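Local coordinates for protein BB1 (Synthetic construct, PDB 6D0T) that is a de novo designed eight-stranded antiparallel beta-barrel, made in work toward barrels that activate the fluorescence of a bound dye, at residues V2-A5 against Q6-G10. Numbering follows the deposited sequence.
Sequences VDAA and QYFPG
V2 lays its CG1 methyl over one face of the Y7 ring, 4.2 Å from the ring centroid, a CH-pi contact beside the single-turn helix 4-7 that precedes the first strand of the designed beta-barrel. Its other methyl, CG2, lies 3.9 Å from F8 CE2; a beta-branched residue suits the place because its two methyls can serve two rings at once. The rings also meet each other: Y7 CD1 stands above the F8 face, toward its rim. Farther out, Y7 OH bonds to S86 O and R108 makes a cation-pi contact with Y7, tying the helix to the barrel wall. D3 is the N-cap. With CG anti to the backbone N (chi1 179°), its short side chain brings OD1 to 3.0 Å from Q6 N, on the anti side of the carboxylate and somewhat out of its plane, and satisfies an amide of the first turn. The backbone adds Y7 N to D3 O and a nearly straight bond from F8 N to A4 O (168°). F8 is buried among I38, M30, L82 and V84, with Y66 edge-to-face; A4, small enough to sit close by, puts CB 4.2 Å from F8 CD2. Were F8 cut back to an alanine, the ring's place among these side chains would probably be left as a gap, and V2 CG2 and the Y7 ring would lose a packing surface. P9, which has no backbone N-H to offer A5 O, packs its ring there instead, with CG 3.1 Å from A5 O; its CD rests 3.4 Å from A4 O, the oxygen that accepts from F8 N and lies at the edge of the F8 ring.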
loop_
_atom_site.group_PDB
_atom_site.type_symbol
_atom_site.label_atom_id
_atom_site.label_comp_id
_atom_site.label_asym_id
_atom_site.label_seq_id
_atom_site.Cartn_x
_atom_site.Cartn_y
_atom_site.Cartn_z
ATOM N N VAL A 2 6.823 1.059 -14.618
ATOM C CA VAL A 2 7.525 -0.107 -14.147
ATOM C C VAL A 2 6.753 -1.362 -14.523
ATOM O O VAL A 2 5.529 -1.354 -14.678
ATOM C CB VAL A 2 7.757 -0.057 -12.620
ATOM C CG1 VAL A 2 8.506 1.213 -12.214
ATOM C CG2 VAL A 2 6.447 -0.238 -11.808
ATOM N N ASP A 3 7.503 -2.464 -14.600
ATOM C CA ASP A 3 6.991 -3.813 -14.743
ATOM C C ASP A 3 6.613 -4.307 -13.361
ATOM O O ASP A 3 7.461 -4.337 -12.466
ATOM C CB ASP A 3 8.068 -4.684 -15.388
ATOM C CG ASP A 3 7.663 -6.113 -15.558
ATOM O OD1 ASP A 3 7.457 -6.807 -14.525
ATOM O OD2 ASP A 3 7.616 -6.570 -16.733
ATOM N N ALA A 4 5.343 -4.654 -13.167
ATOM C CA ALA A 4 4.851 -4.866 -11.806
ATOM C C ALA A 4 5.650 -5.942 -11.076
ATOM O O ALA A 4 6.049 -5.767 -9.907
ATOM C CB ALA A 4 3.366 -5.243 -11.840
ATOM N N ALA A 5 5.829 -7.092 -11.714
ATOM C CA ALA A 5 6.480 -8.194 -11.015
ATOM C C ALA A 5 7.980 -8.032 -10.918
ATOM O O ALA A 5 8.595 -8.669 -10.061
ATOM C CB ALA A 5 6.123 -9.518 -11.685
ATOM N N GLN A 6 8.595 -7.234 -11.794
ATOM C CA GLN A 6 9.991 -6.867 -11.606
ATOM C C GLN A 6 10.169 -5.924 -10.407
ATOM O O GLN A 6 11.087 -6.087 -9.611
ATOM C CB GLN A 6 10.530 -6.185 -12.877
ATOM C CG GLN A 6 11.982 -5.739 -12.728
ATOM C CD GLN A 6 12.526 -5.074 -13.988
ATOM O OE1 GLN A 6 11.766 -4.580 -14.821
ATOM N NE2 GLN A 6 13.840 -4.998 -14.093
ATOM N N TYR A 7 9.311 -4.919 -10.277
ATOM C CA TYR A 7 9.587 -3.786 -9.421
ATOM C C TYR A 7 9.024 -3.946 -8.004
ATOM O O TYR A 7 9.737 -3.680 -7.029
ATOM C CB TYR A 7 9.030 -2.506 -10.064
ATOM C CG TYR A 7 9.200 -1.294 -9.175
ATOM C CD1 TYR A 7 8.214 -0.936 -8.294
ATOM C CD2 TYR A 7 10.360 -0.537 -9.201
ATOM C CE1 TYR A 7 8.368 0.104 -7.441
ATOM C CE2 TYR A 7 10.534 0.518 -8.369
ATOM C CZ TYR A 7 9.522 0.862 -7.477
ATOM O OH TYR A 7 9.665 1.917 -6.606
ATOM N N PHE A 8 7.778 -4.380 -7.871
ATOM C CA PHE A 8 7.134 -4.251 -6.564
ATOM C C PHE A 8 7.546 -5.320 -5.563
ATOM O O PHE A 8 7.569 -5.017 -4.364
ATOM C CB PHE A 8 5.605 -4.234 -6.695
ATOM C CG PHE A 8 5.068 -2.960 -7.285
ATOM C CD1 PHE A 8 5.131 -1.790 -6.591
ATOM C CD2 PHE A 8 4.551 -2.940 -8.592
ATOM C CE1 PHE A 8 4.671 -0.600 -7.167
ATOM C CE2 PHE A 8 4.083 -1.775 -9.145
ATOM C CZ PHE A 8 4.160 -0.604 -8.445
ATOM N N PRO A 9 7.899 -6.539 -5.968
ATOM C CA PRO A 9 8.218 -7.565 -4.965
ATOM C C PRO A 9 9.346 -7.156 -4.050
ATOM O O PRO A 9 10.336 -6.536 -4.458
ATOM C CB PRO A 9 8.566 -8.800 -5.808
ATOM C CG PRO A 9 7.716 -8.607 -7.042
ATOM C CD PRO A 9 7.844 -7.115 -7.324
ATOM N N GLY A 10 9.184 -7.518 -2.783
ATOM C CA GLY A 10 10.132 -7.107 -1.774
ATOM C C GLY A 10 9.467 -6.701 -0.475
ATOM O O GLY A 10 8.250 -6.858 -0.293
#